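Local structure of beta-lactamase-related domain-containing protein (Bacteroides dorei DSM 17855, 5TGF) at residues V54-A59 and Y303-A308; H183-P188 and G202-L207. The protein is of unconfirmed function but probably acts as a serine hydrolase related to beta-lactamases, and binds calcium. All blocks are in the same frame, centred on the assembly; numbering follows the deposited sequence.

Contact 1 (V54-A59 and Y303-A308); sequences VYVASA and YGFFIA
Two valines and an isoleucine form the tight part of this contact, in which no direct hydrogen bond joins 54-59 to 303-308. Val54 and Ile307 meet tip to tip, with Val54 CB 3.7 Å from Ile307 CD1. Ile307 is nearly fully extended, CG1 anti to its backbone N (chi1 -165°) and CD1 anti again (chi2 175°), so it reaches far from its strand. Val56 crosses it obliquely, its CG1 lying 3.9 Å from Ile307 CG1. Branched aliphatic chains suit the site because they fill a buried space without needing polar partners. Phe305 closes the packing more loosely: its CZ stands 4.4 Å from Val56 CG1, which approaches the rim of the ring roughly level with it.

Toward Ala308 the packing gives way to water. Val54 CG1 merely touches Ala308 O, at 3.9 Å, and a single water spans the gap between the backbones, donating to Tyr55 O at 2.9 Å and to Ala308 O at 2.7 Å. Both oxygens are acceptors, so the water bridges them by donating to each.

After Val56 the chain turns through Ala57, whose positive phi (54°) is uncommon for a residue with a side chain, and reaches Ser58. Its OG is hydrogen-bonded to Lys61 and Tyr147, consistent with the nucleophile of an SxxK motif at the start of helix 60-74. Strand 302-307 lies between 28-35 and 293-297 in the antiparallel sheet; helix 207-218 covers Phe305, whose ring stacks on Tyr210, while Ile307 also touches Ala30 of strand 28-35.

Contact 2 (H183-P188 and G202-L207); sequences HSHFAP and GLCTTL
Thr205 OG1 donates to Ser184 OG over 2.7 Å, and that hydroxyl is also hydrogen-bonded to Asp209 OD2, so two small hydroxyl side chains relay to the carboxylate of Asp209, whose OD2 is hydrogen-bonded to His183 N as well. Beside them His185 and Cys204 form one antiparallel hydrogen-bonded pair. Cys204 N gives a 2.8 Å bond to His185 O that is almost perfectly straight (178°) and lies nearly along the C=O axis; the return bond, His185 N to Cys204 O, is 3.0 Å and more bent (157°). Ser184 CA adds a C-H...O contact to Cys204 O.

Two waters extend the polar network. One joins His183 ND1 to Thr206 OG1; the other lies in the plane of the His185 ring, bonded to ND1 at 3.0 Å, and is within hydrogen-bonding distance of Gly202 O (2.8 Å) and Pro188 O, which compete for its protons. NE2 of the same ring is hydrogen-bonded to Lys53, which fixes the imidazole at both nitrogens.

Packing divides between two faces. His185, with CG wedged between N and C of its backbone (chi1 46°), folds back so that CE1 comes 3.5 Å from Cys204 CB. Phe186 and Leu203 occupy the other side: Leu203 CD1 stands 4.0 Å from the Phe186 centroid, squarely over the face in a CH-pi contact. Phe171 and Phe167 meet the Phe186 ring edge-to-face. Gly202 suits its place because a beta carbon would clash with Phe186 O.

The arrangement is an isolated beta bridge between a loop and a short strand, followed by Thr206 as N-cap of helix 207-218, its OG1 bonded to Asp209 N.

How the contacts relate
Contacts 1 and 2 lie about 10 Å apart, centre to centre, and meet through a two-stranded antiparallel ribbon, 54-55 with 204-205. Val54 N probably bonds to Thr205 O at 2.8 Å and Val56 N to Leu203 O at 3.0 Å. Thus 54-59 pairs with 202-207 through its backbone and packs against 303-308 through its side chains. Tyr55 CE1, 3.6 Å from Cys204 CB, tightens the ribbon; a separate touch, Leu207 CD1 to the backbone Phe305 O at 3.5 Å, joins 202-207 directly to 303-308. Ser58, the probable nucleophile, belongs to contact 1; in contact 2, Phe186 is close to the SxxK residues but makes no contact with them. Both contacts are away from the known calcium-binding residues.

Contact 1 (V54-A59 and Y303-A308)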
ATOM      1  N   VAL A  54      -3.521  -9.469  11.361  1.00 14.08           N
ATOM      2  CA  VAL A  54      -2.192  -9.710  10.834  1.00 12.83           C
ATOM      3  C   VAL A  54      -1.508  -8.372  10.594  1.00 12.84           C
ATOM      4  O   VAL A  54      -2.120  -7.422  10.071  1.00 11.10           O
ATOM      5  CB  VAL A  54      -2.244 -10.502   9.504  1.00 13.46           C
ATOM      6  CG1 VAL A  54      -0.837 -10.818   9.032  1.00 14.63           C
ATOM      7  CG2 VAL A  54      -3.031 -11.797   9.626  1.00 14.96           C
ATOM      8  N   TYR A  55      -0.226  -8.302  10.940  1.00 12.00           N
ATOM      9  CA  TYR A  55       0.623  -7.172  10.521  1.00 12.18           C
ATOM     10  C   TYR A  55       1.028  -7.331   9.054  1.00 12.70           C
ATOM     11  O   TYR A  55       1.718  -8.276   8.707  1.00 12.74           O
ATOM     12  CB  TYR A  55       1.861  -7.102  11.390  1.00 12.32           C
ATOM     13  CG  TYR A  55       1.537  -6.620  12.782  1.00 13.81           C
ATOM     14  CD1 TYR A  55       1.323  -5.273  13.013  1.00 14.84           C
ATOM     15  CD2 TYR A  55       1.378  -7.521  13.842  1.00 17.42           C
ATOM     16  CE1 TYR A  55       0.914  -4.817  14.265  1.00 15.77           C
ATOM     17  CE2 TYR A  55       0.996  -7.067  15.116  1.00 16.97           C
ATOM     18  CZ  TYR A  55       0.726  -5.734  15.289  1.00 16.36           C
ATOM     19  OH  TYR A  55       0.372  -5.219  16.522  1.00 17.24           O
ATOM     20  N   VAL A  56       0.509  -6.464   8.198  1.00 10.35           N
ATOM     21  CA  VAL A  56       0.607  -6.671   6.721  1.00 11.60           C
ATOM     22  C   VAL A  56       1.634  -5.776   6.036  1.00 11.40           C
ATOM     23  O   VAL A  56       1.783  -5.777   4.782  1.00 11.59           O
ATOM     24  CB  VAL A  56      -0.752  -6.472   6.030  1.00 12.62           C
ATOM     25  CG1 VAL A  56      -1.738  -7.521   6.536  1.00 12.99           C
ATOM     26  CG2 VAL A  56      -1.290  -5.072   6.227  1.00 11.62           C
ATOM     27  N   ALA A  57       2.382  -5.036   6.842  1.00 12.25           N
ATOM     28  CA  ALA A  57       3.502  -4.234   6.325  1.00 12.34           C
ATOM     29  C   ALA A  57       3.073  -3.305   5.196  1.00 13.25           C
ATOM     30  O   ALA A  57       2.097  -2.579   5.370  1.00 11.58           O
ATOM     31  CB  ALA A  57       4.632  -5.163   5.924  1.00 13.24           C
ATOM     32  N   SER A  58       3.708  -3.368   4.025  1.00 11.94           N
ATOM     33  CA  SER A  58       3.440  -2.389   2.971  1.00 12.53           C
ATOM     34  C   SER A  58       2.069  -2.484   2.355  1.00 11.97           C
ATOM     35  O   SER A  58       1.702  -1.586   1.604  1.00 12.34           O
ATOM     36  CB  SER A  58       4.477  -2.446   1.874  1.00 13.61           C
ATOM     37  OG  SER A  58       5.729  -2.100   2.411  1.00 16.02           O
ATOM     38  N   ALA A  59       1.288  -3.514   2.672  1.00 10.62           N
ATOM     39  CA  ALA A  59      -0.115  -3.483   2.258  1.00 11.88           C
ATOM     40  C   ALA A  59      -0.844  -2.260   2.793  1.00 11.96           C
ATOM     41  O   ALA A  59      -1.800  -1.779   2.171  1.00 13.59           O
ATOM     42  CB  ALA A  59      -0.839  -4.779   2.595  1.00 12.02           C
ATOM     43  N   TYR A 303     -11.582  -7.514  -7.500  1.00 18.50           N
ATOM     44  CA  TYR A 303     -10.680  -7.181  -6.402  1.00 17.94           C
ATOM     45  C   TYR A 303     -10.494  -8.385  -5.476  1.00 16.73           C
ATOM     46  O   TYR A 303     -11.360  -9.259  -5.387  1.00 17.07           O
ATOM     47  CB  TYR A 303     -11.107  -5.906  -5.673  1.00 18.87           C
ATOM     48  CG  TYR A 303     -12.461  -5.973  -5.000  1.00 20.28           C
ATOM     49  CD1 TYR A 303     -12.561  -6.326  -3.677  1.00 20.93           C
ATOM     50  CD2 TYR A 303     -13.625  -5.625  -5.678  1.00 19.84           C
ATOM     51  CE1 TYR A 303     -13.771  -6.408  -3.038  1.00 20.87           C
ATOM     52  CE2 TYR A 303     -14.859  -5.650  -5.027  1.00 22.70           C
ATOM     53  CZ  TYR A 303     -14.910  -6.062  -3.702  1.00 20.98           C
ATOM     54  OH  TYR A 303     -16.086  -6.159  -3.007  1.00 22.49           O
ATOM     55  N   GLY A 304      -9.287  -8.524  -4.927  1.00 14.86           N
ATOM     56  CA  GLY A 304      -8.982  -9.584  -4.006  1.00 13.37           C
ATOM     57  C   GLY A 304      -7.917  -9.243  -2.973  1.00 14.63           C
ATOM     58  O   GLY A 304      -7.110  -8.289  -3.121  1.00 14.03           O
ATOM     59  N   PHE A 305      -7.793 -10.124  -2.001  1.00 14.02           N
ATOM     60  CA  PHE A 305      -6.792  -9.926  -0.959  1.00 13.71           C
ATOM     61  C   PHE A 305      -6.406 -11.286  -0.433  1.00 13.70           C
ATOM     62  O   PHE A 305      -7.281 -12.081  -0.046  1.00 13.63           O
ATOM     63  CB  PHE A 305      -7.342  -9.041   0.146  1.00 12.66           C
ATOM     64  CG  PHE A 305      -6.348  -8.733   1.245  1.00 13.41           C
ATOM     65  CD1 PHE A 305      -5.035  -8.383   0.934  1.00 14.57           C
ATOM     66  CD2 PHE A 305      -6.764  -8.624   2.557  1.00 14.44           C
ATOM     67  CE1 PHE A 305      -4.131  -8.012   1.912  1.00 15.71           C
ATOM     68  CE2 PHE A 305      -5.870  -8.273   3.551  1.00 15.00           C
ATOM     69  CZ  PHE A 305      -4.544  -7.986   3.238  1.00 15.35           C
ATOM     70  N   PHE A 306      -5.108 -11.576  -0.447  1.00 12.34           N
ATOM     71  CA  PHE A 306      -4.550 -12.704   0.310  1.00 12.36           C
ATOM     72  C   PHE A 306      -3.806 -12.147   1.525  1.00 13.10           C
ATOM     73  O   PHE A 306      -2.886 -11.284   1.391  1.00 11.68           O
ATOM     74  CB  PHE A 306      -3.593 -13.516  -0.574  1.00 12.68           C
ATOM     75  CG  PHE A 306      -2.795 -14.555   0.155  1.00 13.08           C
ATOM     76  CD1 PHE A 306      -3.383 -15.761   0.568  1.00 13.65           C
ATOM     77  CD2 PHE A 306      -1.442 -14.384   0.372  1.00 12.78           C
ATOM     78  CE1 PHE A 306      -2.615 -16.743   1.193  1.00 12.52           C
ATOM     79  CE2 PHE A 306      -0.690 -15.341   1.008  1.00 12.82           C
ATOM     80  CZ  PHE A 306      -1.285 -16.518   1.447  1.00 13.04           C
ATOM     81  N   ILE A 307      -4.176 -12.643   2.713  1.00 12.36           N
ATOM     82  CA  ILE A 307      -3.556 -12.197   3.963  1.00 11.57           C
ATOM     83  C   ILE A 307      -2.851 -13.376   4.651  1.00 11.87           C
ATOM     84  O   ILE A 307      -3.372 -14.501   4.727  1.00 12.52           O
ATOM     85  CB  ILE A 307      -4.556 -11.499   4.896  1.00 11.34           C
ATOM     86  CG1 ILE A 307      -3.839 -10.733   5.999  1.00 11.47           C
ATOM     87  CG2 ILE A 307      -5.572 -12.481   5.456  1.00 11.45           C
ATOM     88  CD1 ILE A 307      -4.801  -9.920   6.875  1.00 12.68           C
ATOM     89  N   ALA A 308      -1.623 -13.117   5.092  1.00 11.03           N
ATOM     90  CA  ALA A 308      -0.756 -14.076   5.689  1.00 12.01           C
ATOM     91  C   ALA A 308       0.534 -13.370   6.110  1.00 12.40           C
ATOM     92  O   ALA A 308       0.762 -12.222   5.716  1.00 13.80           O
ATOM     93  CB  ALA A 308      -0.443 -15.204   4.713  1.00 12.57           C
TER
HETATM   94  O   HOH W   1       1.829  -9.805   6.304  1.00 13.66           O

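Contact 2 (H183-P188 and G202-L207)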
ATOM      1  N   HIS A 183     -11.216  -3.960  13.064  1.00 18.96           N
ATOM      2  CA  HIS A 183     -10.049  -4.545  13.693  1.00 18.95           C
ATOM      3  C   HIS A 183      -8.749  -4.076  13.031  1.00 16.65           C
ATOM      4  O   HIS A 183      -7.821  -4.857  12.912  1.00 18.52           O
ATOM      5  CB  HIS A 183     -10.143  -6.080  13.611  1.00 22.44           C
ATOM      6  CG  HIS A 183     -11.331  -6.649  14.318  1.00 29.01           C
ATOM      7  ND1 HIS A 183     -12.447  -7.100  13.649  1.00 35.29           N
ATOM      8  CD2 HIS A 183     -11.596  -6.804  15.638  1.00 35.86           C
ATOM      9  CE1 HIS A 183     -13.346  -7.519  14.527  1.00 33.27           C
ATOM     10  NE2 HIS A 183     -12.863  -7.331  15.738  1.00 35.40           N
ATOM     11  N   SER A 184      -8.711  -2.845  12.540  1.00 15.00           N
ATOM     12  CA  SER A 184      -7.529  -2.324  11.876  1.00 15.73           C
ATOM     13  C   SER A 184      -6.893  -1.163  12.627  1.00 14.48           C
ATOM     14  O   SER A 184      -7.598  -0.358  13.237  1.00 16.35           O
ATOM     15  CB  SER A 184      -7.873  -1.887  10.456  1.00 15.77           C
ATOM     16  OG  SER A 184      -8.292  -2.995   9.695  1.00 15.32           O
ATOM     17  N   HIS A 185      -5.565  -1.046  12.562  1.00 13.46           N
ATOM     18  CA  HIS A 185      -4.867   0.142  13.081  1.00 13.59           C
ATOM     19  C   HIS A 185      -3.433   0.228  12.550  1.00 13.99           C
ATOM     20  O   HIS A 185      -2.811  -0.805  12.277  1.00 12.36           O
ATOM     21  CB  HIS A 185      -4.814   0.160  14.606  1.00 16.50           C
ATOM     22  CG  HIS A 185      -4.410  -1.131  15.227  1.00 16.59           C
ATOM     23  ND1 HIS A 185      -3.098  -1.541  15.304  1.00 16.91           N
ATOM     24  CD2 HIS A 185      -5.147  -2.122  15.778  1.00 18.68           C
ATOM     25  CE1 HIS A 185      -3.040  -2.713  15.906  1.00 20.04           C
ATOM     26  NE2 HIS A 185      -4.271  -3.111  16.158  1.00 20.67           N
ATOM     27  N   PHE A 186      -2.946   1.455  12.382  1.00 13.66           N
ATOM     28  CA  PHE A 186      -1.537   1.749  12.040  1.00 14.07           C
ATOM     29  C   PHE A 186      -0.643   1.891  13.263  1.00 16.71           C
ATOM     30  O   PHE A 186       0.566   1.689  13.170  1.00 18.57           O
ATOM     31  CB  PHE A 186      -1.466   3.047  11.229  1.00 14.64           C
ATOM     32  CG  PHE A 186      -1.937   2.913   9.802  1.00 13.22           C
ATOM     33  CD1 PHE A 186      -1.057   2.528   8.794  1.00 13.64           C
ATOM     34  CD2 PHE A 186      -3.265   3.193   9.456  1.00 14.96           C
ATOM     35  CE1 PHE A 186      -1.482   2.499   7.460  1.00 12.50           C
ATOM     36  CE2 PHE A 186      -3.687   3.138   8.130  1.00 13.70           C
ATOM     37  CZ  PHE A 186      -2.806   2.775   7.140  1.00 14.35           C
ATOM     38  N   ALA A 187      -1.237   2.273  14.393  1.00 15.63           N
ATOM     39  CA  ALA A 187      -0.518   2.473  15.652  1.00 18.35           C
ATOM     40  C   ALA A 187      -1.347   1.861  16.767  1.00 20.18           C
ATOM     41  O   ALA A 187      -2.585   1.812  16.646  1.00 19.95           O
ATOM     42  CB  ALA A 187      -0.337   3.962  15.910  1.00 18.04           C
ATOM     43  N   PRO A 188      -0.695   1.417  17.859  1.00 20.42           N
ATOM     44  CA  PRO A 188       0.762   1.442  18.045  1.00 19.92           C
ATOM     45  C   PRO A 188       1.496   0.491  17.114  1.00 17.89           C
ATOM     46  O   PRO A 188       0.948  -0.549  16.682  1.00 15.79           O
ATOM     47  CB  PRO A 188       0.949   1.016  19.502  1.00 22.37           C
ATOM     48  CG  PRO A 188      -0.256   0.201  19.816  1.00 23.17           C
ATOM     49  CD  PRO A 188      -1.387   0.707  18.960  1.00 22.61           C
ATOM     50  N   GLY A 202       3.138  -0.073   9.185  1.00 12.03           N
ATOM     51  CA  GLY A 202       2.562  -0.318  10.495  1.00 12.70           C
ATOM     52  C   GLY A 202       1.229  -1.044  10.569  1.00 13.04           C
ATOM     53  O   GLY A 202       0.843  -1.508  11.655  1.00 13.41           O
ATOM     54  N   LEU A 203       0.507  -1.096   9.448  1.00 12.65           N
ATOM     55  CA  LEU A 203      -0.889  -1.533   9.435  1.00 12.64           C
ATOM     56  C   LEU A 203      -1.075  -2.973   9.926  1.00 12.46           C
ATOM     57  O   LEU A 203      -0.390  -3.928   9.474  1.00 11.91           O
ATOM     58  CB  LEU A 203      -1.508  -1.371   8.030  1.00 12.62           C
ATOM     59  CG  LEU A 203      -2.992  -1.773   7.967  1.00 13.53           C
ATOM     60  CD1 LEU A 203      -3.865  -0.844   8.808  1.00 14.12           C
ATOM     61  CD2 LEU A 203      -3.524  -1.757   6.546  1.00 12.50           C
ATOM     62  N   CYS A 204      -1.948  -3.098  10.915  1.00 12.24           N
ATOM     63  CA  CYS A 204      -2.494  -4.371  11.362  1.00 13.03           C
ATOM     64  C   CYS A 204      -3.959  -4.423  10.894  1.00 13.27           C
ATOM     65  O   CYS A 204      -4.685  -3.461  11.113  1.00 13.85           O
ATOM     66  CB  CYS A 204      -2.423  -4.431  12.882  1.00 16.38           C
ATOM     67  SG  CYS A 204      -2.792  -6.060  13.577  1.00 18.97           S
ATOM     68  N   THR A 205      -4.357  -5.507  10.220  1.00 13.36           N
ATOM     69  CA  THR A 205      -5.695  -5.614   9.653  1.00 13.41           C
ATOM     70  C   THR A 205      -6.161  -7.077   9.543  1.00 12.40           C
ATOM     71  O   THR A 205      -5.542  -7.979  10.062  1.00 12.59           O
ATOM     72  CB  THR A 205      -5.777  -4.868   8.311  1.00 13.72           C
ATOM     73  OG1 THR A 205      -7.147  -4.629   7.936  1.00 17.31           O
ATOM     74  CG2 THR A 205      -5.053  -5.589   7.215  1.00 14.91           C
ATOM     75  N   THR A 206      -7.326  -7.265   8.950  1.00 12.95           N
ATOM     76  CA  THR A 206      -7.891  -8.604   8.754  1.00 12.90           C
ATOM     77  C   THR A 206      -8.307  -8.728   7.300  1.00 12.50           C
ATOM     78  O   THR A 206      -8.462  -7.718   6.605  1.00 13.88           O
ATOM     79  CB  THR A 206      -9.116  -8.811   9.653  1.00 13.88           C
ATOM     80  OG1 THR A 206     -10.125  -7.860   9.300  1.00 14.52           O
ATOM     81  CG2 THR A 206      -8.776  -8.604  11.129  1.00 13.92           C
ATOM     82  N   LEU A 207      -8.605  -9.948   6.870  1.00 12.49           N
ATOM     83  CA  LEU A 207      -9.174 -10.159   5.556  1.00 13.28           C
ATOM     84  C   LEU A 207     -10.484  -9.378   5.388  1.00 17.13           C
ATOM     85  O   LEU A 207     -10.631  -8.660   4.383  1.00 17.57           O
ATOM     86  CB  LEU A 207      -9.445 -11.632   5.302  1.00 14.65           C
ATOM     87  CG  LEU A 207     -10.129 -11.948   3.957  1.00 16.82           C
ATOM     88  CD1 LEU A 207      -9.174 -11.630   2.810  1.00 19.92           C
ATOM     89  CD2 LEU A 207     -10.644 -13.376   3.875  1.00 16.87           C
TER
HETATM   90  O   HOH W   2     -12.290  -8.207  10.848  1.00 23.46           O
HETATM   91  O   HOH W   3      -0.345  -1.291  14.234  1.00 14.89           O